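Local coordinates for protein dihydrodipicolinate synthase (Agrobacterium tumefaciens, PDB 3B4U) that probably catalyses the aldol-type condensation of pyruvate with aspartate semialdehyde that leads into diaminopimelate and lysine synthesis, at residues Thr42-Thr47 against Gln59-Ser64; Glu179-Glu184 against Leu188-Gly193; Val254-Gly259 against Ala284-Phe289; Ala124-Ile129 against Ala159-Ile164. All coordinates share one frame; numbering follows the deposited sequence.

Contact 1: residues Thr42-Thr47 against Gln59-Ser64; sequences TLFGTT and QAILSS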
loop_
_atom_site.group_PDB
_atom_site.type_symbol
_atom_site.label_atom_id
_atom_site.label_comp_id
_atom_site.label_asym_id
_atom_site.label_seq_id
_atom_site.Cartn_x
_atom_site.Cartn_y
_atom_site.Cartn_z
ATOM N N THR B 42 -5.847 -13.249 -14.635
ATOM C CA THR B 42 -5.065 -12.207 -13.963
ATOM C C THR B 42 -4.816 -12.696 -12.541
ATOM O O THR B 42 -5.746 -12.930 -11.773
ATOM C CB THR B 42 -5.790 -10.868 -13.945
ATOM O OG1 THR B 42 -5.928 -10.408 -15.282
ATOM C CG2 THR B 42 -5.025 -9.839 -13.165
ATOM N N LEU B 43 -3.543 -12.889 -12.224
ATOM C CA LEU B 43 -3.118 -13.311 -10.896
ATOM C C LEU B 43 -2.735 -12.124 -10.057
ATOM O O LEU B 43 -2.158 -11.169 -10.573
ATOM C CB LEU B 43 -1.885 -14.226 -11.022
ATOM C CG LEU B 43 -2.023 -15.397 -11.977
ATOM C CD1 LEU B 43 -0.773 -16.269 -11.880
ATOM C CD2 LEU B 43 -3.321 -16.188 -11.790
ATOM N N PHE B 44 -3.031 -12.162 -8.763
ATOM C CA PHE B 44 -2.536 -11.161 -7.831
ATOM C C PHE B 44 -3.186 -9.807 -8.069
ATOM O O PHE B 44 -2.583 -8.775 -7.757
ATOM C CB PHE B 44 -0.977 -11.026 -7.821
ATOM C CG PHE B 44 -0.230 -12.309 -8.080
ATOM C CD1 PHE B 44 -0.400 -13.424 -7.296
ATOM C CD2 PHE B 44 0.713 -12.352 -9.105
ATOM C CE1 PHE B 44 0.301 -14.570 -7.563
ATOM C CE2 PHE B 44 1.432 -13.532 -9.334
ATOM C CZ PHE B 44 1.209 -14.607 -8.570
ATOM N N GLY B 45 -4.413 -9.771 -8.592
ATOM C CA GLY B 45 -5.172 -8.524 -8.615
ATOM C C GLY B 45 -5.922 -8.342 -7.310
ATOM O O GLY B 45 -5.737 -9.087 -6.348
ATOM N N THR B 46 -6.834 -7.381 -7.293
ATOM C CA THR B 46 -7.605 -7.086 -6.103
ATOM C C THR B 46 -8.411 -8.312 -5.651
ATOM O O THR B 46 -8.389 -8.683 -4.478
ATOM C CB THR B 46 -8.504 -5.885 -6.368
ATOM O OG1 THR B 46 -7.698 -4.754 -6.742
ATOM C CG2 THR B 46 -9.350 -5.519 -5.158
ATOM N N THR B 47 -9.111 -8.944 -6.591
ATOM C CA THR B 47 -9.941 -10.110 -6.306
ATOM C C THR B 47 -9.129 -11.330 -5.919
ATOM O O THR B 47 -9.610 -12.234 -5.255
ATOM C CB THR B 47 -10.876 -10.404 -7.507
ATOM O OG1 THR B 47 -11.545 -9.193 -7.875
ATOM C CG2 THR B 47 -11.902 -11.467 -7.155
ATOM N N GLN B 59 6.313 -15.266 -6.670
ATOM C CA GLN B 59 7.316 -15.888 -7.539
ATOM C C GLN B 59 7.110 -17.389 -7.620
ATOM O O GLN B 59 7.187 -17.976 -8.691
ATOM C CB GLN B 59 8.719 -15.522 -7.047
ATOM C CG GLN B 59 8.996 -14.022 -7.106
ATOM C CD GLN B 59 10.296 -13.601 -6.451
ATOM O OE1 GLN B 59 10.689 -14.093 -5.400
ATOM N NE2 GLN B 59 10.919 -12.627 -7.044
ATOM N N ALA B 60 6.832 -18.017 -6.490
ATOM C CA ALA B 60 6.546 -19.439 -6.444
ATOM C C ALA B 60 5.284 -19.760 -7.244
ATOM O O ALA B 60 5.241 -20.726 -7.983
ATOM C CB ALA B 60 6.421 -19.902 -4.998
ATOM N N ILE B 61 4.241 -18.947 -7.090
ATOM C CA ILE B 61 2.986 -19.177 -7.772
ATOM C C ILE B 61 3.156 -19.048 -9.279
ATOM O O ILE B 61 2.714 -19.917 -10.041
ATOM C CB ILE B 61 1.907 -18.232 -7.227
ATOM C CG1 ILE B 61 1.549 -18.610 -5.783
ATOM C CG2 ILE B 61 0.654 -18.274 -8.109
ATOM C CD1 ILE B 61 0.826 -17.501 -5.018
ATOM N N LEU B 62 3.801 -17.982 -9.733
ATOM C CA LEU B 62 3.984 -17.794 -11.173
ATOM C C LEU B 62 4.784 -18.956 -11.767
ATOM O O LEU B 62 4.448 -19.490 -12.828
ATOM C CB LEU B 62 4.636 -16.441 -11.468
ATOM C CG LEU B 62 4.813 -16.121 -12.951
ATOM C CD1 LEU B 62 3.493 -16.116 -13.698
ATOM C CD2 LEU B 62 5.543 -14.801 -13.094
ATOM N N SER B 63 5.874 -19.325 -11.102
ATOM C CA SER B 63 6.691 -20.435 -11.562
ATOM C C SER B 63 5.866 -21.717 -11.638
ATOM O O SER B 63 5.981 -22.492 -12.589
ATOM C CB SER B 63 7.874 -20.589 -10.615
ATOM O OG SER B 63 8.699 -21.671 -11.013
ATOM N N SER B 64 5.047 -21.984 -10.629
ATOM C CA SER B 64 4.207 -23.177 -10.634
ATOM C C SER B 64 3.161 -23.158 -11.745
ATOM O O SER B 64 2.905 -24.196 -12.369
ATOM C CB SER B 64 3.526 -23.352 -9.291
ATOM O OG SER B 64 4.455 -23.628 -8.258
#
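Phe44 meets Ile61 through an unusual first torsion: its chi1 of -33° lies well short of the staggered value, keeping the ring beside its own backbone N and sending the far end of it outward to the helix. Ile61 answers with CG1 beside its backbone N (chi1 -69°), which puts the CG2 methyl anti to that nitrogen and aims it at the ring. Phe44 CZ lies 3.7 Å from Ile61 CG2, and Phe44 CE1 is 3.9 Å from Ile61 CD1. Both methyls arrive around the rim of the ring rather than over it, with Ile61 CB almost in the ring plane, and the two side chains run antiparallel past one another. One face of the Phe44 ring is backed by its chain neighbour, since Leu43 CB stands 3.6 Å above the ring plane, over its centre. Leu62 flanks this pair more loosely. The contact is wholly apolar, and Met26 of helix 23-35 touches both Leu43 and Ile61. Two residues beyond Phe44, Thr46 OG1 is hydrogen-bonded to Tyr139 OH and to Tyr109 OH of the second subunit, consistent with the Thr-Tyr-Tyr triad of this enzyme family. The loop residue directly after strand 40-43 thus packs on helix 57-67, within a beta-alpha-beta unit of the TIM barrel that continues to strand 75-79.

Contact 2: residues Glu179-Glu184 against Leu188-Gly193; sequences ERLLKE and LAILIG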
loop_
_atom_site.group_PDB
_atom_site.type_symbol
_atom_site.label_atom_id
_atom_site.label_comp_id
_atom_site.label_asym_id
_atom_site.label_seq_id
_atom_site.Cartn_x
_atom_site.Cartn_y
_atom_site.Cartn_z
ATOM N N GLU B 179 -16.253 6.983 -20.622
ATOM C CA GLU B 179 -16.597 7.383 -21.974
ATOM C C GLU B 179 -15.497 8.248 -22.621
ATOM O O GLU B 179 -15.273 8.143 -23.817
ATOM C CB GLU B 179 -17.977 8.049 -22.004
ATOM C CG GLU B 179 -18.057 9.452 -21.550
ATOM C CD GLU B 179 -19.426 10.060 -21.812
ATOM O OE1 GLU B 179 -20.079 9.603 -22.753
ATOM O OE2 GLU B 179 -19.809 10.965 -21.079
ATOM N N ARG B 180 -14.850 9.113 -21.830
ATOM C CA ARG B 180 -13.694 9.900 -22.276
ATOM C C ARG B 180 -12.486 9.027 -22.550
ATOM O O ARG B 180 -11.759 9.268 -23.507
ATOM C CB ARG B 180 -13.319 10.946 -21.233
ATOM C CG ARG B 180 -14.340 12.036 -21.124
ATOM C CD ARG B 180 -14.011 12.990 -20.015
ATOM N NE ARG B 180 -12.833 13.770 -20.362
ATOM C CZ ARG B 180 -11.755 13.923 -19.603
ATOM N NH1 ARG B 180 -11.663 13.354 -18.409
ATOM N NH2 ARG B 180 -10.749 14.667 -20.050
ATOM N N LEU B 181 -12.260 8.006 -21.699
ATOM C CA LEU B 181 -11.191 7.055 -22.000
ATOM C C LEU B 181 -11.419 6.434 -23.358
ATOM O O LEU B 181 -10.483 6.231 -24.105
ATOM C CB LEU B 181 -11.061 5.934 -20.948
ATOM C CG LEU B 181 -10.506 6.305 -19.585
ATOM C CD1 LEU B 181 -10.510 5.033 -18.753
ATOM C CD2 LEU B 181 -9.106 6.909 -19.673
ATOM N N LEU B 182 -12.655 6.077 -23.680
ATOM C CA LEU B 182 -12.925 5.467 -24.962
ATOM C C LEU B 182 -12.728 6.449 -26.123
ATOM O O LEU B 182 -12.113 6.094 -27.132
ATOM C CB LEU B 182 -14.319 4.833 -24.966
ATOM C CG LEU B 182 -14.459 3.634 -24.009
ATOM C CD1 LEU B 182 -15.933 3.316 -23.763
ATOM C CD2 LEU B 182 -13.686 2.402 -24.528
ATOM N N LYS B 183 -13.203 7.687 -25.976
ATOM C CA LYS B 183 -13.036 8.684 -27.057
ATOM C C LYS B 183 -11.605 9.110 -27.308
ATOM O O LYS B 183 -11.196 9.308 -28.452
ATOM C CB LYS B 183 -13.859 9.931 -26.728
ATOM C CG LYS B 183 -15.338 9.711 -26.804
ATOM C CD LYS B 183 -16.073 10.949 -26.278
ATOM C CE LYS B 183 -17.564 10.827 -26.351
ATOM N NZ LYS B 183 -18.218 12.080 -25.843
ATOM N N GLU B 184 -10.882 9.340 -26.212
ATOM C CA GLU B 184 -9.541 9.867 -26.292
ATOM C C GLU B 184 -8.512 8.776 -26.433
ATOM O O GLU B 184 -7.488 9.010 -27.067
ATOM C CB GLU B 184 -9.208 10.720 -25.080
ATOM C CG GLU B 184 -10.097 11.895 -24.892
ATOM C CD GLU B 184 -9.994 12.917 -25.984
ATOM O OE1 GLU B 184 -8.917 13.111 -26.599
ATOM O OE2 GLU B 184 -11.049 13.520 -26.231
ATOM N N LEU B 188 -6.122 2.243 -27.157
ATOM C CA LEU B 188 -5.567 1.338 -26.157
ATOM C C LEU B 188 -6.635 0.324 -25.799
ATOM O O LEU B 188 -7.783 0.424 -26.188
ATOM C CB LEU B 188 -5.171 2.124 -24.921
ATOM C CG LEU B 188 -4.140 3.227 -25.127
ATOM C CD1 LEU B 188 -3.814 3.836 -23.749
ATOM C CD2 LEU B 188 -2.939 2.697 -25.885
ATOM N N ALA B 189 -6.246 -0.663 -25.000
ATOM C CA ALA B 189 -7.189 -1.658 -24.461
ATOM C C ALA B 189 -7.852 -1.027 -23.215
ATOM O O ALA B 189 -7.262 -0.982 -22.130
ATOM C CB ALA B 189 -6.462 -2.935 -24.114
ATOM N N ILE B 190 -9.079 -0.532 -23.389
ATOM C CA ILE B 190 -9.837 0.050 -22.276
ATOM C C ILE B 190 -10.727 -1.044 -21.742
ATOM O O ILE B 190 -11.620 -1.527 -22.431
ATOM C CB ILE B 190 -10.631 1.289 -22.713
ATOM C CG1 ILE B 190 -9.720 2.334 -23.356
ATOM C CG2 ILE B 190 -11.413 1.837 -21.536
ATOM C CD1 ILE B 190 -8.566 2.792 -22.499
ATOM N N LEU B 191 -10.454 -1.446 -20.515
ATOM C CA LEU B 191 -11.102 -2.566 -19.855
ATOM C C LEU B 191 -11.979 -1.981 -18.741
ATOM O O LEU B 191 -11.604 -1.017 -18.085
ATOM C CB LEU B 191 -10.038 -3.510 -19.291
ATOM C CG LEU B 191 -8.947 -3.923 -20.262
ATOM C CD1 LEU B 191 -7.939 -4.835 -19.550
ATOM C CD2 LEU B 191 -9.501 -4.584 -21.500
ATOM N N ILE B 192 -13.173 -2.538 -18.538
ATOM C CA ILE B 192 -14.203 -1.857 -17.729
ATOM C C ILE B 192 -14.608 -2.746 -16.567
ATOM O O ILE B 192 -15.101 -3.852 -16.739
ATOM C CB ILE B 192 -15.416 -1.467 -18.604
ATOM C CG1 ILE B 192 -14.967 -0.454 -19.641
ATOM C CG2 ILE B 192 -16.558 -0.934 -17.724
ATOM C CD1 ILE B 192 -16.018 -0.215 -20.730
ATOM N N GLY B 193 -14.374 -2.242 -15.376
ATOM C CA GLY B 193 -14.683 -2.956 -14.132
ATOM C C GLY B 193 -16.149 -2.937 -13.735
ATOM O O GLY B 193 -16.654 -3.920 -13.216
#
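Leu182 and Ile190 make the closest approach between residues 179-184 and 188-193, and the branch that does it is a single methyl: Leu182 CD2 is 3.7 Å from Ile190 CB and 3.8 Å from Ile190 CG2. The CB of Leu182 leaves the helix along its flank rather than at the strand, but CG lies anti to the carbonyl carbon (chi1 -66°) and the CD2 branch swings in over the isoleucine. The two side chains meet at a slant. Ile190 is folded rather than extended. With chi2 at -56°, its CD1 is tucked between its own CA and CG2, making a compact knob whose CB points toward the helix. CG2 of this knob also meets the root of the neighbouring leucine, Leu181 CB, at 4.2 Å, and its CG1 rests 4.0 Å from the backbone atom Leu181 O. This is the return half of a beta-alpha-beta crossover in the TIM barrel: strand 165-170 runs into helix 175-185, and after a short turn the chain comes back as strand 189-192, parallel to the first. Val168 of that earlier strand touches both Leu181 and Ile190, while Ala189 and Leu191 hydrogen-bond to it through their backbones. Leu181 keeps an extended shape and also touches Val151 and Val154 of helix 151-160, whereas Leu182 extends to Leu204 and Trp175.

Contact 3: residues Val254-Gly259 against Ala284-Phe289; sequences VSHTTG and AFDALF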
loop_
_atom_site.group_PDB
_atom_site.type_symbol
_atom_site.label_atom_id
_atom_site.label_comp_id
_atom_site.label_asym_id
_atom_site.label_seq_id
_atom_site.Cartn_x
_atom_site.Cartn_y
_atom_site.Cartn_z
ATOM N N VAL B 254 -17.691 -18.678 -5.809
ATOM C CA VAL B 254 -16.849 -19.723 -6.390
ATOM C C VAL B 254 -17.134 -21.044 -5.673
ATOM O O VAL B 254 -17.363 -22.058 -6.327
ATOM C CB VAL B 254 -15.345 -19.385 -6.336
ATOM C CG1 VAL B 254 -14.559 -20.537 -6.927
ATOM C CG2 VAL B 254 -15.102 -18.093 -7.114
ATOM N N SER B 255 -17.165 -21.034 -4.343
ATOM C CA SER B 255 -17.497 -22.241 -3.572
ATOM C C SER B 255 -18.882 -22.760 -3.952
ATOM O O SER B 255 -19.068 -23.963 -4.151
ATOM C CB SER B 255 -17.441 -21.968 -2.069
ATOM O OG SER B 255 -16.107 -21.970 -1.604
ATOM N N HIS B 256 -19.873 -21.865 -4.039
ATOM C CA HIS B 256 -21.244 -22.274 -4.300
ATOM C C HIS B 256 -21.402 -22.917 -5.655
ATOM O O HIS B 256 -22.096 -23.933 -5.792
ATOM C CB HIS B 256 -22.126 -21.047 -4.172
ATOM C CG HIS B 256 -23.593 -21.315 -4.305
ATOM N ND1 HIS B 256 -24.272 -22.222 -3.515
ATOM C CD2 HIS B 256 -24.514 -20.718 -5.093
ATOM C CE1 HIS B 256 -25.547 -22.192 -3.857
ATOM N NE2 HIS B 256 -25.724 -21.282 -4.798
ATOM N N THR B 257 -20.769 -22.344 -6.675
ATOM C CA THR B 257 -20.943 -22.869 -8.022
ATOM C C THR B 257 -20.124 -24.119 -8.318
ATOM O O THR B 257 -20.475 -24.888 -9.198
ATOM C CB THR B 257 -20.648 -21.797 -9.102
ATOM O OG1 THR B 257 -19.277 -21.354 -8.977
ATOM C CG2 THR B 257 -21.602 -20.605 -8.978
ATOM N N THR B 258 -19.023 -24.322 -7.608
ATOM C CA THR B 258 -18.109 -25.438 -7.874
ATOM C C THR B 258 -18.220 -26.591 -6.889
ATOM O O THR B 258 -17.714 -27.669 -7.168
ATOM C CB THR B 258 -16.637 -24.977 -7.857
ATOM O OG1 THR B 258 -16.296 -24.545 -6.545
ATOM C CG2 THR B 258 -16.403 -23.851 -8.864
ATOM N N GLY B 259 -18.783 -26.330 -5.716
ATOM C CA GLY B 259 -18.759 -27.262 -4.585
ATOM C C GLY B 259 -17.436 -27.357 -3.850
ATOM O O GLY B 259 -17.286 -28.190 -2.962
ATOM N N ALA B 284 -29.274 -14.879 -3.172
ATOM C CA ALA B 284 -29.302 -13.821 -4.180
ATOM C C ALA B 284 -28.849 -14.363 -5.544
ATOM O O ALA B 284 -29.452 -14.057 -6.588
ATOM C CB ALA B 284 -28.452 -12.702 -3.768
ATOM N N PHE B 285 -27.777 -15.154 -5.536
ATOM C CA PHE B 285 -27.304 -15.795 -6.740
ATOM C C PHE B 285 -28.359 -16.733 -7.315
ATOM O O PHE B 285 -28.641 -16.687 -8.508
ATOM C CB PHE B 285 -25.973 -16.510 -6.455
ATOM C CG PHE B 285 -25.461 -17.295 -7.616
ATOM C CD1 PHE B 285 -24.605 -16.727 -8.555
ATOM C CD2 PHE B 285 -25.844 -18.592 -7.799
ATOM C CE1 PHE B 285 -24.154 -17.469 -9.625
ATOM C CE2 PHE B 285 -25.406 -19.333 -8.872
ATOM C CZ PHE B 285 -24.555 -18.767 -9.792
ATOM N N ASP B 286 -28.904 -17.603 -6.473
ATOM C CA ASP B 286 -29.838 -18.604 -6.948
ATOM C C ASP B 286 -31.084 -17.958 -7.565
ATOM O O ASP B 286 -31.608 -18.457 -8.557
ATOM C CB ASP B 286 -30.274 -19.523 -5.818
ATOM C CG ASP B 286 -29.201 -20.482 -5.389
ATOM O OD1 ASP B 286 -28.158 -20.630 -6.070
ATOM O OD2 ASP B 286 -29.441 -21.159 -4.360
ATOM N N ALA B 287 -31.537 -16.850 -6.997
ATOM C CA ALA B 287 -32.742 -16.164 -7.490
ATOM C C ALA B 287 -32.535 -15.635 -8.904
ATOM O O ALA B 287 -33.490 -15.476 -9.659
ATOM C CB ALA B 287 -33.123 -15.045 -6.588
ATOM N N LEU B 288 -31.287 -15.319 -9.252
ATOM C CA LEU B 288 -30.951 -14.778 -10.559
ATOM C C LEU B 288 -30.507 -15.822 -11.578
ATOM O O LEU B 288 -30.798 -15.671 -12.764
ATOM C CB LEU B 288 -29.866 -13.702 -10.395
ATOM C CG LEU B 288 -30.388 -12.405 -9.778
ATOM C CD1 LEU B 288 -29.239 -11.560 -9.220
ATOM C CD2 LEU B 288 -31.212 -11.602 -10.781
ATOM N N PHE B 289 -29.767 -16.848 -11.142
ATOM C CA PHE B 289 -29.056 -17.760 -12.041
ATOM C C PHE B 289 -29.389 -19.234 -11.909
ATOM O O PHE B 289 -28.906 -20.031 -12.717
ATOM C CB PHE B 289 -27.546 -17.592 -11.886
ATOM C CG PHE B 289 -27.067 -16.254 -12.333
ATOM C CD1 PHE B 289 -26.866 -15.963 -13.675
ATOM C CD2 PHE B 289 -26.884 -15.249 -11.410
ATOM C CE1 PHE B 289 -26.479 -14.695 -14.071
ATOM C CE2 PHE B 289 -26.490 -13.996 -11.808
ATOM C CZ PHE B 289 -26.300 -13.715 -13.142
#
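His256 NE2 donates a short, almost perfectly straight hydrogen bond to Asp286 OD1, 2.8 Å long. The acceptor lies in the plane of the imidazole, whereas the nitrogen meets OD1 on the syn side while standing 30° out of the carboxylate plane; the planes of ring and carboxylate are 36° apart. The histidine is extended for this reach: its CG is anti to the backbone N, carrying the ring straight across to the other helix. On the way its edge passes Phe285, with His256 CD2 3.7 Å from Phe285 CD2. The ring planes are nearly perpendicular, yet they meet obliquely and their centroids are 5.6 Å apart. Thr257 adds a methyl, its CG2 lying 3.6 Å from Phe285 CZ, while its hydroxyl turns back to hydrogen-bond with Leu253 O in its own helix. Phe289 CB lies over one face of the Phe285 ring, toward its rim, so the phenylalanine is held from within its helix as well. The polar bond lies beside the apolar contacts and helps to set the rotation of the imidazole. The short helical segments 254-258 and 284-289 cross at -51°, their axes no closer than 11.9 Å, so these long side chains bridge the gap. The contact joins the ends of helices 246-258 and 275-289, in the helical C-terminal part that follows the barrel; helix 232-240 receives Leu288 and Phe289, and helix 23-35 of the barrel meets Val254 and Thr258.

Contact 4: residues Ala124-Ile129 against Ala159-Ile164; sequences AVFSKI and AAFPGI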
loop_
_atom_site.group_PDB
_atom_site.type_symbol
_atom_site.label_atom_id
_atom_site.label_comp_id
_atom_site.label_asym_id
_atom_site.label_seq_id
_atom_site.Cartn_x
_atom_site.Cartn_y
_atom_site.Cartn_z
ATOM N N ALA B 124 9.432 6.454 -14.024
ATOM C CA ALA B 124 10.577 5.857 -13.332
ATOM C C ALA B 124 10.483 4.338 -13.294
ATOM O O ALA B 124 11.483 3.649 -13.462
ATOM C CB ALA B 124 10.687 6.421 -11.929
ATOM N N VAL B 125 9.280 3.812 -13.105
ATOM C CA VAL B 125 9.084 2.355 -13.147
ATOM C C VAL B 125 9.457 1.818 -14.529
ATOM O O VAL B 125 10.200 0.844 -14.624
ATOM C CB VAL B 125 7.627 1.972 -12.781
ATOM C CG1 VAL B 125 7.365 0.483 -13.035
ATOM C CG2 VAL B 125 7.365 2.309 -11.320
ATOM N N PHE B 126 8.985 2.452 -15.578
ATOM C CA PHE B 126 9.250 1.982 -16.933
ATOM C C PHE B 126 10.741 2.045 -17.258
ATOM O O PHE B 126 11.280 1.103 -17.855
ATOM C CB PHE B 126 8.429 2.764 -17.956
ATOM C CG PHE B 126 6.940 2.715 -17.733
ATOM C CD1 PHE B 126 6.317 1.680 -17.014
ATOM C CD2 PHE B 126 6.158 3.738 -18.199
ATOM C CE1 PHE B 126 4.971 1.699 -16.774
ATOM C CE2 PHE B 126 4.810 3.762 -17.971
ATOM C CZ PHE B 126 4.217 2.722 -17.264
ATOM N N SER B 127 11.405 3.126 -16.854
ATOM C CA SER B 127 12.851 3.251 -17.059
ATOM C C SER B 127 13.598 2.145 -16.350
ATOM O O SER B 127 14.576 1.603 -16.887
ATOM C CB SER B 127 13.341 4.608 -16.556
ATOM O OG SER B 127 14.748 4.719 -16.725
ATOM N N LYS B 128 13.198 1.833 -15.119
ATOM C CA LYS B 128 13.835 0.804 -14.336
ATOM C C LYS B 128 13.603 -0.595 -14.916
ATOM O O LYS B 128 14.516 -1.427 -14.927
ATOM C CB LYS B 128 13.355 0.890 -12.893
ATOM C CG LYS B 128 14.076 -0.046 -11.966
ATOM C CD LYS B 128 15.550 0.280 -11.847
ATOM C CE LYS B 128 16.216 -0.513 -10.725
ATOM N NZ LYS B 128 17.629 -0.065 -10.538
ATOM N N ILE B 129 12.406 -0.870 -15.418
ATOM C CA ILE B 129 12.174 -2.151 -16.123
ATOM C C ILE B 129 13.157 -2.271 -17.290
ATOM O O ILE B 129 13.762 -3.337 -17.505
ATOM C CB ILE B 129 10.732 -2.277 -16.627
ATOM C CG1 ILE B 129 9.735 -2.359 -15.459
ATOM C CG2 ILE B 129 10.577 -3.519 -17.519
ATOM C CD1 ILE B 129 8.330 -2.159 -15.865
ATOM N N ALA B 159 1.230 8.956 -24.701
ATOM C CA ALA B 159 2.094 9.752 -25.589
ATOM C C ALA B 159 3.555 9.458 -25.341
ATOM O O ALA B 159 4.329 9.351 -26.286
ATOM C CB ALA B 159 1.798 11.241 -25.405
ATOM N N ALA B 160 3.952 9.360 -24.063
ATOM C CA ALA B 160 5.354 9.173 -23.737
ATOM C C ALA B 160 5.807 7.736 -23.902
ATOM O O ALA B 160 6.991 7.478 -24.109
ATOM C CB ALA B 160 5.630 9.656 -22.338
ATOM N N PHE B 161 4.881 6.782 -23.758
ATOM C CA PHE B 161 5.240 5.382 -23.628
ATOM C C PHE B 161 4.475 4.473 -24.555
ATOM O O PHE B 161 3.882 3.479 -24.138
ATOM C CB PHE B 161 5.079 4.950 -22.154
ATOM C CG PHE B 161 5.876 5.801 -21.212
ATOM C CD1 PHE B 161 7.263 5.802 -21.282
ATOM C CD2 PHE B 161 5.270 6.620 -20.275
ATOM C CE1 PHE B 161 8.017 6.614 -20.471
ATOM C CE2 PHE B 161 6.034 7.439 -19.432
ATOM C CZ PHE B 161 7.400 7.441 -19.552
ATOM N N PRO B 162 4.514 4.759 -25.860
ATOM C CA PRO B 162 3.806 3.900 -26.799
ATOM C C PRO B 162 4.341 2.468 -26.776
ATOM O O PRO B 162 5.530 2.252 -26.713
ATOM C CB PRO B 162 4.044 4.612 -28.145
ATOM C CG PRO B 162 5.318 5.319 -27.952
ATOM C CD PRO B 162 5.248 5.840 -26.549
ATOM N N GLY B 163 3.438 1.488 -26.792
ATOM C CA GLY B 163 3.809 0.081 -26.658
ATOM C C GLY B 163 4.134 -0.371 -25.251
ATOM O O GLY B 163 4.257 -1.603 -25.012
ATOM N N ILE B 164 4.363 0.573 -24.333
ATOM C CA ILE B 164 4.602 0.240 -22.937
ATOM C C ILE B 164 3.265 0.367 -22.207
ATOM O O ILE B 164 2.793 -0.594 -21.608
ATOM C CB ILE B 164 5.708 1.094 -22.313
ATOM C CG1 ILE B 164 7.070 0.841 -23.017
ATOM C CG2 ILE B 164 5.793 0.782 -20.816
ATOM C CD1 ILE B 164 8.077 1.900 -22.671
#
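An edge-to-face pair of Phe126 and Phe161 joins two neighbouring outer helices of the barrel, 115-129 and 151-160, where the second gives way to the turn leading into the next strand. Phe126 presents its edge: CD2 sits over the centre of the Phe161 ring, with CE2 beyond its rim, and Phe126 CD2 is 3.7 Å from Phe161 CD2. The centroids of the Phe126 and Phe161 rings are 5.0 Å apart and the planes stand at 77°. Ala160 CB lies over the opposite face of Phe161, toward the rim, 3.6 Å above the ring plane. In a TIM barrel such a turn lies at the N-terminal end of the strands, away from the end that carries the active site. Here it is a type II beta turn, Phe161-Pro162-Gly163-Ile164, closed by Ile164 N bonding to Phe161 O at 3.0 Å, with Gly163 at the position of positive phi. The turn brings Ile164 back against the aromatic pair. Its CG2, anti to the backbone N because CG1 takes the place beside it (chi1 -63°), settles on the face of Phe126 as a CH-pi contact, 3.9 Å from the Phe126 ring centroid and only 12° off the ring normal. Ile136 of strand 136-140 touches both Phe126 and Ile164, and its backbone hydrogen-bonds with that of Ile164.

Contacts 1 and 2 are both buried and each lies within one beta-alpha-beta unit, on opposite sides of the chain's centre and with centres about 25 Å apart; contact 2 sets a strand on a helix, contact 1 the residue just after a strand. Their chemistry is purely aliphatic or aliphatic on aromatic. Contacts 3 and 4 lie farther out, each about 21 Å from the chain centre and only partly buried, and both pair two aromatic rings. Contact 4 still belongs to the barrel wall and uses the end of helix 151-160, the same helix that Leu181 of contact 2 packs against, whereas contact 3 binds C-terminal helices beyond it. Contact 3 alone is joined by a hydrogen bond between its segments.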